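Local coordinates for adenylyl-sulfate kinase 1, chloroplastic (Arabidopsis thaliana, PDB 3UIE), which catalyses the ATP-dependent 3'-phosphorylation of adenosine 5'-phosphosulfate to 3'-phosphoadenylyl sulfate, the activated sulfate needed for glucosinolate production, plant reproduction and viability, at residues C26-G32 and D123-M129; L55-G61 and I98-L104; R79-I83 and S106-R112. Where two conformers were deposited one is given. Numbering follows the deposited sequence.

Contact 1: residues C26-G32 and D123-M129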
loop_
_atom_site.group_PDB
_atom_site.type_symbol
_atom_site.label_atom_id
_atom_site.label_comp_id
_atom_site.label_asym_id
_atom_site.label_seq_id
_atom_site.Cartn_x
_atom_site.Cartn_y
_atom_site.Cartn_z
ATOM N N CYS A 26 -4.800 10.803 4.486
ATOM C CA CYS A 26 -5.274 10.436 5.812
ATOM C C CYS A 26 -5.758 9.006 5.780
ATOM O O CYS A 26 -5.845 8.404 4.712
ATOM C CB CYS A 26 -6.388 11.381 6.285
ATOM S SG CYS A 26 -7.800 11.526 5.143
ATOM N N VAL A 27 -6.053 8.458 6.952
ATOM C CA VAL A 27 -6.599 7.112 7.048
ATOM C C VAL A 27 -7.973 7.195 7.698
ATOM O O VAL A 27 -8.092 7.727 8.796
ATOM C CB VAL A 27 -5.712 6.229 7.936
ATOM C CG1 VAL A 27 -6.337 4.848 8.081
ATOM C CG2 VAL A 27 -4.283 6.148 7.352
ATOM N N ILE A 28 -8.997 6.684 7.014
ATOM C CA ILE A 28 -10.341 6.584 7.582
ATOM C C ILE A 28 -10.504 5.126 7.963
ATOM O O ILE A 28 -10.667 4.269 7.106
ATOM C CB ILE A 28 -11.437 6.977 6.570
ATOM C CG1 ILE A 28 -11.123 8.310 5.884
ATOM C CG2 ILE A 28 -12.813 7.027 7.237
ATOM C CD1 ILE A 28 -10.735 9.427 6.794
ATOM N N TRP A 29 -10.426 4.844 9.256
ATOM C CA TRP A 29 -10.414 3.467 9.732
ATOM C C TRP A 29 -11.821 3.047 10.150
ATOM O O TRP A 29 -12.307 3.462 11.214
ATOM C CB TRP A 29 -9.406 3.298 10.898
ATOM C CG TRP A 29 -9.225 1.861 11.235
ATOM C CD1 TRP A 29 -10.079 1.075 11.969
ATOM C CD2 TRP A 29 -8.181 0.999 10.774
ATOM N NE1 TRP A 29 -9.609 -0.219 12.015
ATOM C CE2 TRP A 29 -8.455 -0.292 11.291
ATOM C CE3 TRP A 29 -7.032 1.195 9.999
ATOM C CZ2 TRP A 29 -7.614 -1.377 11.047
ATOM C CZ3 TRP A 29 -6.206 0.109 9.757
ATOM C CH2 TRP A 29 -6.503 -1.158 10.280
ATOM N N VAL A 30 -12.474 2.240 9.314
ATOM C CA VAL A 30 -13.855 1.808 9.571
ATOM C C VAL A 30 -13.893 0.417 10.206
ATOM O O VAL A 30 -13.503 -0.579 9.573
ATOM C CB VAL A 30 -14.691 1.791 8.265
ATOM C CG1 VAL A 30 -16.164 1.521 8.577
ATOM C CG2 VAL A 30 -14.543 3.101 7.524
ATOM N N THR A 31 -14.354 0.361 11.452
ATOM C CA THR A 31 -14.390 -0.877 12.224
ATOM C C THR A 31 -15.819 -1.237 12.671
ATOM O O THR A 31 -16.678 -0.375 12.821
ATOM C CB THR A 31 -13.446 -0.772 13.450
ATOM O OG1 THR A 31 -13.504 -1.977 14.218
ATOM C CG2 THR A 31 -13.850 0.411 14.343
ATOM N N GLY A 32 -16.086 -2.524 12.850
ATOM C CA GLY A 32 -17.398 -2.939 13.314
ATOM C C GLY A 32 -17.598 -4.412 13.046
ATOM O O GLY A 32 -16.830 -5.020 12.297
ATOM N N ASP A 123 -4.360 12.488 11.578
ATOM C CA ASP A 123 -4.363 11.777 10.291
ATOM C C ASP A 123 -5.098 10.434 10.330
ATOM O O ASP A 123 -5.196 9.761 9.312
ATOM C CB ASP A 123 -2.938 11.545 9.774
ATOM C CG ASP A 123 -2.254 12.825 9.329
ATOM O OD1 ASP A 123 -2.924 13.876 9.243
ATOM O OD2 ASP A 123 -1.039 12.765 9.060
ATOM N N PHE A 124 -5.593 10.047 11.504
ATOM C CA PHE A 124 -6.274 8.768 11.664
ATOM C C PHE A 124 -7.677 9.021 12.196
ATOM O O PHE A 124 -7.847 9.512 13.308
ATOM C CB PHE A 124 -5.486 7.886 12.628
ATOM C CG PHE A 124 -6.017 6.488 12.765
ATOM C CD1 PHE A 124 -5.528 5.480 11.957
ATOM C CD2 PHE A 124 -6.977 6.174 13.726
ATOM C CE1 PHE A 124 -5.974 4.187 12.081
ATOM C CE2 PHE A 124 -7.431 4.874 13.859
ATOM C CZ PHE A 124 -6.917 3.876 13.023
ATOM N N VAL A 125 -8.678 8.713 11.383
ATOM C CA VAL A 125 -10.064 8.972 11.737
ATOM C C VAL A 125 -10.759 7.649 11.955
ATOM O O VAL A 125 -11.081 6.948 10.997
ATOM C CB VAL A 125 -10.785 9.736 10.621
ATOM C CG1 VAL A 125 -12.234 10.065 11.041
ATOM C CG2 VAL A 125 -9.999 11.008 10.267
ATOM N N GLU A 126 -10.993 7.305 13.218
ATOM C CA GLU A 126 -11.607 6.023 13.543
ATOM C C GLU A 126 -13.121 6.140 13.448
ATOM O O GLU A 126 -13.734 6.961 14.125
ATOM C CB GLU A 126 -11.176 5.590 14.944
ATOM C CG GLU A 126 -11.511 4.157 15.305
ATOM C CD GLU A 126 -10.860 3.738 16.610
ATOM O OE1 GLU A 126 -10.408 4.631 17.355
ATOM O OE2 GLU A 126 -10.788 2.516 16.883
ATOM N N VAL A 127 -13.716 5.299 12.614
ATOM C CA VAL A 127 -15.141 5.346 12.330
ATOM C C VAL A 127 -15.786 4.045 12.804
ATOM O O VAL A 127 -15.436 2.976 12.318
ATOM C CB VAL A 127 -15.386 5.537 10.811
ATOM C CG1 VAL A 127 -16.869 5.501 10.491
ATOM C CG2 VAL A 127 -14.756 6.847 10.341
ATOM N N PHE A 128 -16.690 4.137 13.785
ATOM C CA PHE A 128 -17.305 2.950 14.372
ATOM C C PHE A 128 -18.682 2.739 13.762
ATOM O O PHE A 128 -19.552 3.610 13.858
ATOM C CB PHE A 128 -17.436 3.131 15.901
ATOM C CG PHE A 128 -18.064 1.959 16.625
ATOM C CD1 PHE A 128 -17.897 0.655 16.180
ATOM C CD2 PHE A 128 -18.828 2.175 17.768
ATOM C CE1 PHE A 128 -18.475 -0.407 16.864
ATOM C CE2 PHE A 128 -19.416 1.116 18.447
ATOM C CZ PHE A 128 -19.240 -0.181 17.993
ATOM N N MET A 129 -18.885 1.579 13.136
ATOM C CA MET A 129 -20.215 1.183 12.705
ATOM C C MET A 129 -20.956 0.601 13.912
ATOM O O MET A 129 -20.887 -0.602 14.190
ATOM C CB MET A 129 -20.146 0.166 11.570
ATOM C CG MET A 129 -19.329 0.639 10.342
ATOM S SD MET A 129 -19.797 2.291 9.756
ATOM C CE MET A 129 -21.422 1.953 9.076
#

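Contact 2: residues L55-G61 and I98-L104. With ADX (adenosine-5'-phosphosulfate), chain D.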
loop_
_atom_site.group_PDB
_atom_site.type_symbol
_atom_site.label_atom_id
_atom_site.label_comp_id
_atom_site.label_asym_id
_atom_site.label_seq_id
_atom_site.Cartn_x
_atom_site.Cartn_y
_atom_site.Cartn_z
ATOM N N LEU A 55 -9.295 11.948 -4.365
ATOM C CA LEU A 55 -8.820 10.601 -4.645
ATOM C C LEU A 55 -8.774 9.772 -3.378
ATOM O O LEU A 55 -8.041 10.107 -2.435
ATOM C CB LEU A 55 -7.428 10.650 -5.277
ATOM C CG LEU A 55 -6.799 9.310 -5.660
ATOM C CD1 LEU A 55 -7.695 8.556 -6.627
ATOM C CD2 LEU A 55 -5.407 9.537 -6.266
ATOM N N CYS A 56 -9.567 8.701 -3.359
ATOM C CA CYS A 56 -9.651 7.775 -2.227
ATOM C C CYS A 56 -9.251 6.388 -2.688
ATOM O O CYS A 56 -9.309 6.087 -3.872
ATOM C CB CYS A 56 -11.083 7.674 -1.695
ATOM S SG CYS A 56 -11.752 9.194 -1.088
ATOM N N TYR A 57 -8.875 5.536 -1.751
ATOM C CA TYR A 57 -8.641 4.136 -2.087
ATOM C C TYR A 57 -9.068 3.279 -0.899
ATOM O O TYR A 57 -8.673 3.555 0.223
ATOM C CB TYR A 57 -7.176 3.879 -2.430
ATOM C CG TYR A 57 -7.041 2.519 -3.067
ATOM C CD1 TYR A 57 -7.467 2.302 -4.376
ATOM C CD2 TYR A 57 -6.548 1.443 -2.344
ATOM C CE1 TYR A 57 -7.377 1.037 -4.955
ATOM C CE2 TYR A 57 -6.462 0.186 -2.903
ATOM C CZ TYR A 57 -6.868 -0.011 -4.208
ATOM O OH TYR A 57 -6.777 -1.267 -4.753
ATOM N N ILE A 58 -9.845 2.229 -1.158
ATOM C CA ILE A 58 -10.380 1.383 -0.096
ATOM C C ILE A 58 -9.531 0.138 0.115
ATOM O O ILE A 58 -9.293 -0.618 -0.821
ATOM C CB ILE A 58 -11.826 0.932 -0.425
ATOM C CG1 ILE A 58 -12.750 2.144 -0.545
ATOM C CG2 ILE A 58 -12.371 -0.028 0.651
ATOM C CD1 ILE A 58 -14.154 1.794 -1.050
ATOM N N LEU A 59 -9.063 -0.055 1.343
ATOM C CA LEU A 59 -8.447 -1.307 1.749
ATOM C C LEU A 59 -9.475 -2.121 2.519
ATOM O O LEU A 59 -9.678 -1.907 3.711
ATOM C CB LEU A 59 -7.233 -1.046 2.650
ATOM C CG LEU A 59 -6.105 -0.211 2.052
ATOM C CD1 LEU A 59 -4.988 0.013 3.079
ATOM C CD2 LEU A 59 -5.574 -0.887 0.784
ATOM N N ASP A 60 -10.110 -3.067 1.843
ATOM C CA ASP A 60 -11.146 -3.867 2.478
ATOM C C ASP A 60 -10.589 -5.194 2.966
ATOM O O ASP A 60 -9.860 -5.892 2.242
ATOM C CB ASP A 60 -12.294 -4.098 1.507
ATOM C CG ASP A 60 -13.474 -4.786 2.166
ATOM O OD1 ASP A 60 -14.272 -4.082 2.810
ATOM O OD2 ASP A 60 -13.585 -6.018 2.048
ATOM N N GLY A 61 -10.920 -5.541 4.203
ATOM C CA GLY A 61 -10.395 -6.746 4.813
ATOM C C GLY A 61 -10.532 -7.961 3.925
ATOM O O GLY A 61 -9.583 -8.715 3.744
ATOM N N ILE A 98 -3.264 10.218 -0.379
ATOM C CA ILE A 98 -4.550 9.584 -0.655
ATOM C C ILE A 98 -5.413 9.547 0.606
ATOM O O ILE A 98 -4.889 9.399 1.700
ATOM C CB ILE A 98 -4.316 8.120 -1.101
ATOM C CG1 ILE A 98 -3.387 8.068 -2.316
ATOM C CG2 ILE A 98 -5.630 7.419 -1.367
ATOM C CD1 ILE A 98 -3.946 8.738 -3.514
ATOM N N ILE A 99 -6.729 9.684 0.441
ATOM C CA ILE A 99 -7.677 9.429 1.520
ATOM C C ILE A 99 -7.908 7.932 1.529
ATOM O O ILE A 99 -8.620 7.388 0.683
ATOM C CB ILE A 99 -8.996 10.190 1.301
ATOM C CG1 ILE A 99 -8.718 11.700 1.319
ATOM C CG2 ILE A 99 -10.046 9.820 2.389
ATOM C CD1 ILE A 99 -9.798 12.559 0.675
ATOM N N CYS A 100 -7.261 7.257 2.470
ATOM C CA CYS A 100 -7.290 5.799 2.501
ATOM C C CYS A 100 -8.379 5.308 3.442
ATOM O O CYS A 100 -8.352 5.620 4.631
ATOM C CB CYS A 100 -5.923 5.262 2.960
ATOM S SG CYS A 100 -5.807 3.465 2.886
ATOM N N ILE A 101 -9.339 4.552 2.907
ATOM C CA ILE A 101 -10.445 4.051 3.709
ATOM C C ILE A 101 -10.207 2.581 4.016
ATOM O O ILE A 101 -10.197 1.757 3.111
ATOM C CB ILE A 101 -11.771 4.183 2.948
ATOM C CG1 ILE A 101 -11.989 5.642 2.519
ATOM C CG2 ILE A 101 -12.946 3.654 3.813
ATOM C CD1 ILE A 101 -13.053 5.798 1.438
ATOM N N ALA A 102 -9.971 2.260 5.284
ATOM C CA ALA A 102 -9.744 0.874 5.662
ATOM C C ALA A 102 -11.017 0.310 6.255
ATOM O O ALA A 102 -11.572 0.868 7.194
ATOM C CB ALA A 102 -8.584 0.771 6.656
ATOM N N SER A 103 -11.494 -0.791 5.696
ATOM C CA SER A 103 -12.760 -1.390 6.124
ATOM C C SER A 103 -12.533 -2.834 6.550
ATOM O O SER A 103 -12.565 -3.725 5.717
ATOM C CB SER A 103 -13.772 -1.328 4.973
ATOM O OG SER A 103 -14.951 -2.086 5.236
ATOM N N LEU A 104 -12.265 -3.046 7.832
ATOM C CA LEU A 104 -11.911 -4.354 8.370
ATOM C C LEU A 104 -12.658 -4.488 9.678
ATOM O O LEU A 104 -12.847 -3.492 10.377
ATOM C CB LEU A 104 -10.424 -4.379 8.717
ATOM C CG LEU A 104 -9.271 -4.876 7.863
ATOM C CD1 LEU A 104 -9.029 -3.973 6.665
ATOM C CD2 LEU A 104 -8.035 -4.924 8.750
HETATM S SB ADX D . -10.321 -9.047 10.847
HETATM O O1B ADX D . -9.075 -9.726 10.625
HETATM O O2B ADX D . -10.840 -9.432 12.179
HETATM O O3B ADX D . -10.151 -7.580 10.827
HETATM P PA ADX D . -11.436 -9.007 8.302
HETATM O O1A ADX D . -10.061 -8.912 7.696
HETATM O O2A ADX D . -12.237 -7.729 8.106
HETATM O O3A ADX D . -11.353 -9.462 9.829
HETATM O "O5'" ADX D . -12.170 -10.202 7.582
HETATM C "C5'" ADX D . -13.547 -10.364 7.746
HETATM C "C4'" ADX D . -14.221 -11.086 6.699
HETATM O "O4'" ADX D . -13.756 -12.432 6.683
HETATM C "C3'" ADX D . -15.676 -11.118 6.998
HETATM O "O3'" ADX D . -16.363 -10.572 5.916
HETATM C "C2'" ADX D . -16.042 -12.474 7.056
HETATM O "O2'" ADX D . -16.833 -12.693 5.937
HETATM C "C1'" ADX D . -14.828 -13.301 6.888
HETATM N N9 ADX D . -14.638 -14.220 7.978
HETATM C C8 ADX D . -14.308 -15.527 7.863
HETATM N N7 ADX D . -14.138 -16.042 9.095
HETATM C C5 ADX D . -14.361 -15.058 9.992
HETATM C C6 ADX D . -14.341 -14.993 11.399
HETATM N N6 ADX D . -14.009 -16.153 12.162
HETATM N N1 ADX D . -14.632 -13.824 12.024
HETATM C C2 ADX D . -14.934 -12.728 11.308
HETATM N N3 ADX D . -14.960 -12.758 9.956
HETATM C C4 ADX D . -14.679 -13.894 9.280
#

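Contact 3: residues R79-I83 and S106-R112. With ADX (adenosine-5'-phosphosulfate), chain D.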
loop_
_atom_site.group_PDB
_atom_site.type_symbol
_atom_site.label_atom_id
_atom_site.label_comp_id
_atom_site.label_asym_id
_atom_site.label_seq_id
_atom_site.Cartn_x
_atom_site.Cartn_y
_atom_site.Cartn_z
ATOM N N ARG A 79 -5.352 -12.187 13.140
ATOM C CA ARG A 79 -6.157 -10.967 13.080
ATOM C C ARG A 79 -5.295 -9.750 13.430
ATOM O O ARG A 79 -5.378 -8.710 12.779
ATOM C CB ARG A 79 -7.364 -11.034 14.024
ATOM C CG ARG A 79 -8.482 -11.971 13.576
ATOM C CD ARG A 79 -9.715 -11.766 14.447
ATOM N NE ARG A 79 -10.658 -12.878 14.398
ATOM C CZ ARG A 79 -11.854 -12.828 13.817
ATOM N NH1 ARG A 79 -12.261 -11.716 13.210
ATOM N NH2 ARG A 79 -12.646 -13.898 13.844
ATOM N N ALA A 80 -4.465 -9.882 14.460
ATOM C CA ALA A 80 -3.564 -8.800 14.848
ATOM C C ALA A 80 -2.582 -8.450 13.715
ATOM O O ALA A 80 -2.342 -7.273 13.421
ATOM C CB ALA A 80 -2.811 -9.163 16.126
ATOM N N GLU A 81 -2.010 -9.471 13.078
ATOM C CA GLU A 81 -1.091 -9.252 11.963
ATOM C C GLU A 81 -1.819 -8.647 10.760
ATOM O O GLU A 81 -1.295 -7.763 10.086
ATOM C CB GLU A 81 -0.399 -10.564 11.564
ATOM C CG GLU A 81 0.573 -10.428 10.403
ATOM C CD GLU A 81 1.774 -9.554 10.718
ATOM O OE1 GLU A 81 1.907 -9.053 11.861
ATOM O OE2 GLU A 81 2.596 -9.373 9.800
ATOM N N ASN A 82 -3.033 -9.123 10.506
ATOM C CA ASN A 82 -3.869 -8.574 9.446
ATOM C C ASN A 82 -4.053 -7.066 9.645
ATOM O O ASN A 82 -3.842 -6.275 8.735
ATOM C CB ASN A 82 -5.234 -9.273 9.459
ATOM C CG ASN A 82 -6.152 -8.800 8.352
ATOM O OD1 ASN A 82 -5.760 -8.733 7.185
ATOM N ND2 ASN A 82 -7.383 -8.473 8.710
ATOM N N ILE A 83 -4.452 -6.684 10.856
ATOM C CA ILE A 83 -4.691 -5.286 11.204
ATOM C C ILE A 83 -3.389 -4.502 11.121
ATOM O O ILE A 83 -3.345 -3.385 10.598
ATOM C CB ILE A 83 -5.272 -5.171 12.645
ATOM C CG1 ILE A 83 -6.663 -5.813 12.714
ATOM C CG2 ILE A 83 -5.282 -3.714 13.116
ATOM C CD1 ILE A 83 -7.124 -6.146 14.160
ATOM N N SER A 106 -11.515 -5.643 12.349
ATOM C CA SER A 106 -10.496 -5.151 13.293
ATOM C C SER A 106 -10.991 -5.109 14.735
ATOM O O SER A 106 -11.121 -4.040 15.323
ATOM C CB SER A 106 -9.941 -3.787 12.853
ATOM O OG SER A 106 -10.972 -2.884 12.487
ATOM N N PRO A 107 -11.274 -6.288 15.310
ATOM C CA PRO A 107 -12.023 -6.381 16.571
ATOM C C PRO A 107 -11.256 -5.932 17.814
ATOM O O PRO A 107 -11.885 -5.583 18.793
ATOM C CB PRO A 107 -12.358 -7.878 16.660
ATOM C CG PRO A 107 -11.247 -8.543 15.906
ATOM C CD PRO A 107 -10.929 -7.612 14.765
ATOM N N TYR A 108 -9.928 -5.942 17.773
ATOM C CA TYR A 108 -9.124 -5.711 18.969
ATOM C C TYR A 108 -8.684 -4.254 19.103
ATOM O O TYR A 108 -8.064 -3.673 18.210
ATOM C CB TYR A 108 -7.910 -6.645 18.972
ATOM C CG TYR A 108 -8.262 -8.095 18.702
ATOM C CD1 TYR A 108 -9.418 -8.669 19.230
ATOM C CD2 TYR A 108 -7.447 -8.885 17.909
ATOM C CE1 TYR A 108 -9.735 -10.005 18.975
ATOM C CE2 TYR A 108 -7.755 -10.207 17.647
ATOM C CZ TYR A 108 -8.896 -10.762 18.178
ATOM O OH TYR A 108 -9.180 -12.083 17.902
ATOM N N ARG A 109 -9.012 -3.682 20.248
ATOM C CA ARG A 109 -8.770 -2.281 20.550
ATOM C C ARG A 109 -7.274 -1.970 20.494
ATOM O O ARG A 109 -6.849 -0.982 19.895
ATOM C CB ARG A 109 -9.344 -2.013 21.957
ATOM C CG ARG A 109 -9.493 -0.578 22.378
ATOM C CD ARG A 109 -10.239 -0.503 23.734
ATOM N NE ARG A 109 -11.660 -0.783 23.578
ATOM C CZ ARG A 109 -12.364 -1.637 24.319
ATOM N NH1 ARG A 109 -11.799 -2.323 25.296
ATOM N NH2 ARG A 109 -13.653 -1.801 24.081
ATOM N N THR A 110 -6.474 -2.830 21.113
ATOM C CA THR A 110 -5.025 -2.638 21.143
ATOM C C THR A 110 -4.439 -2.574 19.735
ATOM O O THR A 110 -3.499 -1.813 19.477
ATOM C CB THR A 110 -4.316 -3.752 21.957
ATOM O OG1 THR A 110 -2.921 -3.452 22.087
ATOM C CG2 THR A 110 -4.490 -5.118 21.292
ATOM N N ASP A 111 -4.973 -3.378 18.821
ATOM C CA ASP A 111 -4.437 -3.402 17.459
ATOM C C ASP A 111 -4.873 -2.191 16.643
ATOM O O ASP A 111 -4.074 -1.638 15.897
ATOM C CB ASP A 111 -4.789 -4.705 16.750
ATOM C CG ASP A 111 -4.191 -5.903 17.433
ATOM O OD1 ASP A 111 -2.986 -5.854 17.757
ATOM O OD2 ASP A 111 -4.923 -6.884 17.666
ATOM N N ARG A 112 -6.132 -1.766 16.782
ATOM C CA ARG A 112 -6.538 -0.515 16.136
ATOM C C ARG A 112 -5.765 0.675 16.704
ATOM O O ARG A 112 -5.396 1.579 15.961
ATOM C CB ARG A 112 -8.042 -0.254 16.240
ATOM C CG ARG A 112 -8.926 -1.322 15.628
ATOM C CD ARG A 112 -10.379 -0.808 15.537
ATOM N NE ARG A 112 -10.859 -0.318 16.838
ATOM C CZ ARG A 112 -11.493 -1.068 17.734
ATOM N NH1 ARG A 112 -11.747 -2.353 17.479
ATOM N NH2 ARG A 112 -11.872 -0.535 18.891
HETATM S SB ADX D . -10.321 -9.047 10.847
HETATM O O1B ADX D . -9.075 -9.726 10.625
HETATM O O2B ADX D . -10.840 -9.432 12.179
HETATM O O3B ADX D . -10.151 -7.580 10.827
HETATM P PA ADX D . -11.436 -9.007 8.302
HETATM O O1A ADX D . -10.061 -8.912 7.696
HETATM O O2A ADX D . -12.237 -7.729 8.106
HETATM O O3A ADX D . -11.353 -9.462 9.829
HETATM O "O5'" ADX D . -12.170 -10.202 7.582
HETATM C "C5'" ADX D . -13.547 -10.364 7.746
HETATM C "C4'" ADX D . -14.221 -11.086 6.699
HETATM O "O4'" ADX D . -13.756 -12.432 6.683
HETATM C "C3'" ADX D . -15.676 -11.118 6.998
HETATM O "O3'" ADX D . -16.363 -10.572 5.916
HETATM C "C2'" ADX D . -16.042 -12.474 7.056
HETATM O "O2'" ADX D . -16.833 -12.693 5.937
HETATM C "C1'" ADX D . -14.828 -13.301 6.888
HETATM N N9 ADX D . -14.638 -14.220 7.978
HETATM C C8 ADX D . -14.308 -15.527 7.863
HETATM N N7 ADX D . -14.138 -16.042 9.095
HETATM C C5 ADX D . -14.361 -15.058 9.992
HETATM C C6 ADX D . -14.341 -14.993 11.399
HETATM N N6 ADX D . -14.009 -16.153 12.162
HETATM N N1 ADX D . -14.632 -13.824 12.024
HETATM C C2 ADX D . -14.934 -12.728 11.308
HETATM N N3 ADX D . -14.960 -12.758 9.956
HETATM C C4 ADX D . -14.679 -13.894 9.280
HETATM O O HOH W 1 -1.709 -5.341 15.597
#

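Contact 1: residues C26-G32 and D123-M129
Two neighbouring parallel strands meet here in the buried centre of the five-stranded sheet of a P-loop kinase. Their axes approach to 4.6 Å at 21°, and each of the five bridges, from Val27–Phe124 to Thr31–Phe128, advances both chains by one residue. Six backbone hydrogen bonds alternate in direction, as parallel pairing requires: Val27 N to Asp123 O, Val125 N to Val27 O and Trp29 N to Val125 O are each 2.8 Å, Val127 N to Trp29 O is 2.7 Å, and Thr31 N to Val127 O and Met129 N to Thr31 O are each 3.0 Å. Side chains sort by face. On one, Ile28 CG2 meets Val127 CG2 at 3.7 Å and Val30 CG1 meets Met129 CG at 3.7 Å; on the other, Trp29 CB lies 3.3 Å from Phe124 CZ, although the two rings, 27° apart in plane, barely overlap. Gly32 opens the ATP-binding P-loop. Its phi/psi of 163/166 would jam a CB against the preceding carbonyl O, and an ideal CB would lie 3.0 Å from Met129 CB. Helix 38-51 covers the face of Ile28, Val30, Val125 and Val127, Lys38 touching Val30 and Leu41 touching Val127, whereas helix 109-117 packs on Trp29 and Phe124, its Arg112 and Arg116 forming salt bridges with Glu126. Strand 99-103 continues the sheet beyond 26-31, and strand 171-173 lies beyond 124-129.

Contact 2: residues L55-G61 and I98-L104
Ile101, Leu59 and Ile98 lose the most surface in this pairing, 72, 70 and 64 Å² respectively. Ile101 sits in the middle of the ladder: its N donates to Tyr57 O (2.9 Å) and its O accepts from Leu59 N (2.8 Å), while its CD1 reaches Cys56 CB at 4.1 Å. Leu59 points to the other face, where its CD1 touches Cys100 SG at 3.6 Å; helix 76-95 supplies Val89 and the second subunit Leu92 to cover it. The parallel strands, 20° apart, are joined through that helix as a beta-alpha-beta crossover, with 56-60 at the edge of the chain's sheet. Ile98, just before the first ladder bond (Ile99 N to Leu55 O, 3.2 Å), contributes its side chain, with CD1 3.2 Å from Leu55 CD2, and packs on Ile98 of the second subunit. At the C-terminal end, Gly61 N bonds Ser103 O at 2.9 Å, and bound adenosine-5'-phosphosulfate lies alongside: its O1A is 3.6 Å from Gly61 CA, and an ideal CB there would clash with O2A at 2.4 Å. Asp60 OD1 is hydrogen-bonded to P-loop Ser39, and OD2 weakly N-caps the following helix at Asp62 N.

Contact 3: residues R79-I83 and S106-R112
Apolar packing, a single water bridge and a shared ligand join these segments; no direct hydrogen bond crosses between them. Packing centres on Ile83, which has 98 Å² covered and a CA-to-CB bond directed toward the other segment: its CD1 lies 3.6 Å from Ser106 CA, 3.8 Å from Asp111 CB and 4.1 Å from Pro107 CD. One turn earlier, Arg79 CD rests 3.9 Å from Pro107 CG and 3.5 Å from Tyr108 OH, a hydroxyl that is hydrogen-bonded to Asp161. Ala80 CB approaches Asp111 OD2 at 3.5 Å, and beside them a water donates to Ala80 O (3.0 Å) and Asp111 OD1 (2.6 Å).

The polar chemistry converges on the sulfate of adenosine-5'-phosphosulfate, whose three terminal oxygens are each held by a different residue: Arg79 NH1 binds O2B at 2.9 Å, Asn82 ND2 binds O1B at 2.8 Å and Ser106 N binds O3B at 2.8 Å. Arg79 NH2 also lies 2.7 Å from adenine N1, in the guanidinium plane, so one arginine spans both ends of the substrate. Ser106, the phosphoserine intermediate by similarity to relatives, directs its OG to Leu104 O and Trp29 NE1. Within its own segment, Arg112 NH1 bonds Ser106 O at 2.8 Å, linking the first turn of the helix after Tyr108 back to the preceding loop. The contact thus lines the substrate pocket where helix 76-95 meets the start of helix 109-117, with Trp29 of strand 26-31 touching both Ile83 and Arg112.

In the fold
Contacts 1 and 2 are core pairings in one parallel sheet, joined because strands 26-31 and 99-103 are neighbours: Val30 N lies 2.7 Å from Ala102 O, probably a hydrogen bond. Both rest on backbone ladders, burying 629 and 647 Å². Contact 3, also largely buried but with its centre about 12 Å from the centre of the chain, buries 354 Å² between its segments, mostly through side chains, and adds a water bridge and shared substrate binding. It joins the helices before and after strand 99-103, so contacts 2 and 3 interleave along the chain and both touch adenosine-5'-phosphosulfate. Contact 3 meets contact 1 through the salt bridge of Arg112 NE with Glu126 OE2, 2.8 Å. Of the three, contact 2 has the most packing against the second subunit.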